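Local atomic coordinates of group 1 truncated hemoglobin (Tetrahymena pyriformis, PDB entry 3AQ9), a protein that binds heme and, through its iron, probably binds and carries oxygen, with a role in nitric oxide detoxification also proposed. Residues 20-34 / 85-97. The protein carries 1 engineered substitution. Numbering follows the deposited sequence.
Sequences AVPLFYKKVLADERV and AIIENLAATLKEL. With HEM (protoporphyrin IX containing Fe), chain C.
Phe24 and Thr93 mesh where helix 13-28 packs against helix 80-96 beside the heme, a knobs-into-holes contact extended by a charged cluster from the following loop. The axes of 20-28 and 85-96 come within 8.8 Å, their directions 128° apart. A chi1 of 160°, which turns CG away from the backbone N, carries the flat Phe24 ring edge-on among Ile86, Asn89, Leu90 and Thr93, CZ lying 3.7 Å from Ile86 CG2. Thr93 is small enough to fit among Ala20, Leu23, Phe24 and Lys27, and its hydroxyl hydrogen-bonds back to Asn89 O. Lys27 suits the partly exposed margin: its methylenes pass Thr93 before NZ forms a salt bridge with Glu96 OE1 (2.7 Å). Beyond the helix, Arg33 makes salt bridges to Asp31, side-on through NE and NH2, and to Glu88 OE1, end-on, NH1 at 2.9 Å, while Ala85 CB sits 3.3 Å above its guanidinium plane, over the centre. Asn89 ND2 donates a hydrogen bond to Asp31 OD2 (2.9 Å). Replacing Arg33 by an alanine would probably leave the Asp31 and Glu88 carboxylates without their shared cation and uncover Ala85. Ile86 CG1 touches HEM CAB, and Tyr25 OH is hydrogen-bonded to the iron-bound water; here helices B and G meet within the two-over-two sandwich (B/E over G/H) of truncated hemoglobins.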
# COMPACT_ATOMS: atom_id res chain seq x y z
N ALA A 20 2.74 -6.95 -6.98
CA ALA A 20 2.64 -6.77 -5.53
C ALA A 20 1.25 -6.24 -5.11
O ALA A 20 0.68 -6.69 -4.12
CB ALA A 20 3.71 -5.77 -5.11
N VAL A 21 0.72 -5.27 -5.88
CA VAL A 21 -0.56 -4.69 -5.38
C VAL A 21 -1.71 -5.71 -5.34
O VAL A 21 -2.39 -5.78 -4.32
CB VAL A 21 -0.92 -3.38 -6.09
CG1 VAL A 21 -2.26 -2.86 -5.51
CG2 VAL A 21 0.17 -2.35 -5.72
N PRO A 22 -1.91 -6.54 -6.39
CA PRO A 22 -3.04 -7.52 -6.29
C PRO A 22 -2.75 -8.61 -5.28
O PRO A 22 -3.68 -9.16 -4.66
CB PRO A 22 -3.15 -8.12 -7.68
CG PRO A 22 -2.36 -7.18 -8.59
CD PRO A 22 -1.42 -6.33 -7.78
N LEU A 23 -1.46 -8.91 -5.08
CA LEU A 23 -1.18 -9.93 -4.02
C LEU A 23 -1.46 -9.34 -2.64
O LEU A 23 -2.09 -9.95 -1.75
CB LEU A 23 0.28 -10.40 -4.07
CG LEU A 23 0.68 -11.43 -2.99
CD1 LEU A 23 -0.41 -12.60 -2.77
CD2 LEU A 23 2.17 -11.97 -3.31
N PHE A 24 -1.08 -8.08 -2.45
CA PHE A 24 -1.34 -7.39 -1.22
C PHE A 24 -2.85 -7.31 -1.03
O PHE A 24 -3.34 -7.62 0.07
CB PHE A 24 -0.73 -6.00 -1.40
CG PHE A 24 -1.27 -4.92 -0.46
CD1 PHE A 24 -0.90 -4.94 0.93
CD2 PHE A 24 -2.11 -3.92 -0.93
CE1 PHE A 24 -1.41 -3.93 1.77
CE2 PHE A 24 -2.58 -2.88 -0.07
CZ PHE A 24 -2.23 -2.88 1.25
N TYR A 25 -3.62 -6.96 -2.07
CA TYR A 25 -5.11 -7.01 -1.82
C TYR A 25 -5.63 -8.42 -1.57
O TYR A 25 -6.65 -8.54 -0.88
CB TYR A 25 -5.89 -6.31 -2.96
CG TYR A 25 -5.92 -4.84 -2.59
CD1 TYR A 25 -5.24 -3.89 -3.33
CD2 TYR A 25 -6.61 -4.47 -1.40
CE1 TYR A 25 -5.19 -2.54 -2.86
CE2 TYR A 25 -6.60 -3.21 -1.00
CZ TYR A 25 -5.92 -2.27 -1.71
OH TYR A 25 -6.06 -1.05 -1.08
N LYS A 26 -5.07 -9.48 -2.18
CA LYS A 26 -5.55 -10.81 -1.81
C LYS A 26 -5.37 -11.00 -0.29
O LYS A 26 -6.24 -11.62 0.36
CB LYS A 26 -4.74 -11.90 -2.59
CG LYS A 26 -5.04 -13.32 -2.25
CD LYS A 26 -4.05 -14.19 -3.00
CE LYS A 26 -4.22 -15.70 -3.05
NZ LYS A 26 -4.45 -16.15 -1.71
N LYS A 27 -4.27 -10.50 0.27
CA LYS A 27 -4.08 -10.73 1.72
C LYS A 27 -5.00 -9.79 2.47
O LYS A 27 -5.62 -10.20 3.45
CB LYS A 27 -2.62 -10.37 2.09
CG LYS A 27 -1.71 -11.51 1.48
CD LYS A 27 -0.24 -11.14 1.96
CE LYS A 27 0.78 -12.12 1.27
NZ LYS A 27 0.62 -13.51 1.71
N VAL A 28 -5.06 -8.52 2.05
CA VAL A 28 -5.94 -7.55 2.81
C VAL A 28 -7.40 -8.02 2.80
O VAL A 28 -8.08 -7.94 3.85
CB VAL A 28 -5.81 -6.15 2.14
CG1 VAL A 28 -6.94 -5.18 2.55
CG2 VAL A 28 -4.43 -5.51 2.47
N LEU A 29 -7.88 -8.54 1.67
CA LEU A 29 -9.28 -8.94 1.58
C LEU A 29 -9.56 -10.24 2.31
O LEU A 29 -10.73 -10.67 2.37
CB LEU A 29 -9.69 -9.10 0.07
CG LEU A 29 -9.64 -7.72 -0.66
CD1 LEU A 29 -9.87 -7.86 -2.26
CD2 LEU A 29 -10.70 -6.66 -0.11
N ALA A 30 -8.53 -10.86 2.89
CA ALA A 30 -8.69 -12.06 3.74
C ALA A 30 -8.39 -11.73 5.21
O ALA A 30 -8.42 -12.62 6.10
CB ALA A 30 -7.80 -13.20 3.26
N ASP A 31 -8.08 -10.46 5.49
CA ASP A 31 -7.62 -10.07 6.83
C ASP A 31 -8.81 -9.46 7.59
O ASP A 31 -9.38 -8.48 7.16
CB ASP A 31 -6.49 -9.00 6.70
CG ASP A 31 -5.80 -8.72 8.03
OD1 ASP A 31 -6.51 -8.64 9.09
OD2 ASP A 31 -4.59 -8.52 8.09
N GLU A 32 -9.20 -10.12 8.69
CA GLU A 32 -10.43 -9.71 9.37
C GLU A 32 -10.30 -8.31 9.90
O GLU A 32 -11.32 -7.63 10.16
CB GLU A 32 -10.68 -10.62 10.66
CG GLU A 32 -10.95 -12.12 10.22
CD GLU A 32 -12.15 -12.31 9.32
OE1 GLU A 32 -13.11 -11.60 9.39
OE2 GLU A 32 -12.03 -13.17 8.39
N ARG A 33 -9.05 -7.84 10.10
CA ARG A 33 -8.96 -6.48 10.64
C ARG A 33 -9.37 -5.40 9.65
O ARG A 33 -9.74 -4.30 10.05
CB ARG A 33 -7.52 -6.12 11.07
CG ARG A 33 -7.06 -7.01 12.15
CD ARG A 33 -5.51 -6.82 12.39
NE ARG A 33 -4.77 -7.48 11.25
CZ ARG A 33 -3.43 -7.54 11.24
NH1 ARG A 33 -2.74 -7.02 12.25
NH2 ARG A 33 -2.81 -8.15 10.19
N VAL A 34 -9.29 -5.68 8.36
CA VAL A 34 -9.44 -4.60 7.42
C VAL A 34 -10.27 -4.95 6.14
O VAL A 34 -10.60 -4.06 5.36
CB VAL A 34 -8.03 -4.06 6.88
CG1 VAL A 34 -7.36 -3.18 7.99
CG2 VAL A 34 -7.13 -5.23 6.40
N ALA A 85 -2.17 -3.37 10.17
CA ALA A 85 -2.53 -4.53 9.35
C ALA A 85 -2.12 -4.28 7.89
O ALA A 85 -1.67 -5.20 7.22
CB ALA A 85 -4.11 -4.76 9.43
N ILE A 86 -2.36 -3.06 7.42
CA ILE A 86 -1.92 -2.77 6.02
C ILE A 86 -0.41 -2.96 5.92
O ILE A 86 0.06 -3.58 4.95
CB ILE A 86 -2.32 -1.32 5.59
CG1 ILE A 86 -3.85 -1.23 5.53
CG2 ILE A 86 -1.51 -0.86 4.28
CD1 ILE A 86 -4.52 -2.17 4.59
N ILE A 87 0.38 -2.38 6.81
CA ILE A 87 1.86 -2.55 6.69
C ILE A 87 2.26 -4.00 6.81
O ILE A 87 3.11 -4.48 5.98
CB ILE A 87 2.58 -1.79 7.84
CG1 ILE A 87 2.31 -0.31 7.67
CG2 ILE A 87 4.09 -2.14 7.89
CD1 ILE A 87 3.06 0.41 6.43
N GLU A 88 1.64 -4.75 7.75
CA GLU A 88 2.00 -6.17 7.84
C GLU A 88 1.71 -6.94 6.52
O GLU A 88 2.50 -7.81 6.11
CB GLU A 88 1.22 -6.92 8.91
CG GLU A 88 1.70 -6.34 10.30
CD GLU A 88 0.81 -6.82 11.44
OE1 GLU A 88 -0.07 -7.66 11.26
OE2 GLU A 88 1.05 -6.29 12.56
N ASN A 89 0.54 -6.64 5.96
CA ASN A 89 0.19 -7.32 4.69
C ASN A 89 1.09 -6.90 3.53
O ASN A 89 1.43 -7.75 2.68
CB ASN A 89 -1.27 -7.11 4.30
CG ASN A 89 -2.20 -7.96 5.19
OD1 ASN A 89 -2.12 -9.17 5.16
ND2 ASN A 89 -3.07 -7.33 5.95
N LEU A 90 1.45 -5.63 3.49
CA LEU A 90 2.40 -5.20 2.38
C LEU A 90 3.75 -5.88 2.62
O LEU A 90 4.36 -6.40 1.70
CB LEU A 90 2.56 -3.66 2.43
CG LEU A 90 3.47 -3.27 1.23
CD1 LEU A 90 2.80 -3.68 -0.07
CD2 LEU A 90 3.55 -1.78 1.19
N ALA A 91 4.23 -5.89 3.86
CA ALA A 91 5.53 -6.56 4.11
C ALA A 91 5.48 -8.02 3.75
O ALA A 91 6.44 -8.50 3.12
CB ALA A 91 5.96 -6.37 5.61
N ALA A 92 4.40 -8.70 4.12
CA ALA A 92 4.27 -10.18 3.86
C ALA A 92 4.25 -10.40 2.30
O ALA A 92 4.83 -11.38 1.79
CB ALA A 92 3.09 -10.71 4.48
N THR A 93 3.59 -9.46 1.60
CA THR A 93 3.51 -9.54 0.11
C THR A 93 4.92 -9.45 -0.50
O THR A 93 5.32 -10.24 -1.37
CB THR A 93 2.63 -8.37 -0.42
OG1 THR A 93 1.28 -8.61 0.06
CG2 THR A 93 2.61 -8.34 -1.96
N LEU A 94 5.63 -8.40 -0.09
CA LEU A 94 6.98 -8.22 -0.64
C LEU A 94 7.89 -9.40 -0.28
O LEU A 94 8.71 -9.80 -1.11
CB LEU A 94 7.55 -6.87 -0.10
CG LEU A 94 6.80 -5.59 -0.57
CD1 LEU A 94 7.47 -4.36 -0.07
CD2 LEU A 94 6.70 -5.45 -2.11
N LYS A 95 7.73 -9.96 0.94
CA LYS A 95 8.59 -11.11 1.36
C LYS A 95 8.28 -12.24 0.38
O LYS A 95 9.19 -12.99 -0.11
CB LYS A 95 8.15 -11.60 2.78
CG LYS A 95 9.14 -12.63 3.43
CD LYS A 95 10.54 -11.83 3.54
CE LYS A 95 11.90 -12.62 3.71
NZ LYS A 95 11.78 -13.36 5.02
N GLU A 96 6.98 -12.46 0.19
CA GLU A 96 6.51 -13.66 -0.64
C GLU A 96 7.00 -13.49 -2.06
O GLU A 96 7.28 -14.51 -2.79
CB GLU A 96 4.99 -13.83 -0.48
CG GLU A 96 4.31 -15.02 -1.26
CD GLU A 96 2.80 -15.14 -0.90
OE1 GLU A 96 2.45 -14.39 -0.02
OE2 GLU A 96 2.04 -16.02 -1.44
N LEU A 97 7.14 -12.27 -2.53
CA LEU A 97 7.71 -11.94 -3.82
C LEU A 97 9.25 -12.03 -3.87
O LEU A 97 9.83 -11.89 -4.94
CB LEU A 97 7.28 -10.57 -4.37
CG LEU A 97 5.75 -10.60 -4.55
CD1 LEU A 97 5.36 -9.15 -4.95
CD2 LEU A 97 5.38 -11.62 -5.71
CHA HEM C . -8.43 4.73 -0.77
CHB HEM C . -8.90 1.66 3.03
CHC HEM C . -4.34 2.57 4.31
CHD HEM C . -3.60 4.33 -0.21
C1A HEM C . -8.94 3.83 0.15
C2A HEM C . -10.33 3.35 0.21
C3A HEM C . -10.42 2.50 1.21
C4A HEM C . -9.15 2.42 1.89
CMA HEM C . -11.62 1.68 1.73
CAA HEM C . -11.41 3.70 -0.89
CBA HEM C . -12.80 4.33 -0.64
CGA HEM C . -13.44 3.94 -2.11
O1A HEM C . -13.09 4.65 -3.12
O2A HEM C . -13.91 2.77 -2.38
C1B HEM C . -7.67 1.74 3.74
C2B HEM C . -7.54 1.16 5.07
C3B HEM C . -6.30 1.50 5.46
C4B HEM C . -5.71 2.20 4.35
CMB HEM C . -8.58 0.38 5.88
CAB HEM C . -5.70 1.16 6.83
CBB HEM C . -5.08 2.20 7.38
C1C HEM C . -3.72 3.06 3.15
C2C HEM C . -2.30 3.20 2.98
C3C HEM C . -2.14 3.67 1.72
C4C HEM C . -3.42 3.82 1.09
CMC HEM C . -1.22 2.82 4.08
CAC HEM C . -0.81 3.96 0.93
CBC HEM C . 0.35 4.08 1.56
C1D HEM C . -4.88 4.61 -0.72
C2D HEM C . -5.04 5.18 -2.03
C3D HEM C . -6.48 5.31 -2.17
C4D HEM C . -7.02 4.81 -0.96
CMD HEM C . -4.01 5.62 -3.08
CAD HEM C . -7.20 5.85 -3.38
CBD HEM C . -7.39 7.30 -3.39
CGD HEM C . -8.02 7.71 -4.74
O1D HEM C . -7.95 8.88 -5.11
O2D HEM C . -8.84 6.87 -5.31
NA HEM C . -8.28 3.22 1.21
NB HEM C . -6.57 2.44 3.21
NC HEM C . -4.38 3.44 2.02
ND HEM C . -6.08 4.30 -0.04
FE HEM C . -6.35 3.38 1.62
O HOH W 1 -5.94 1.48 0.58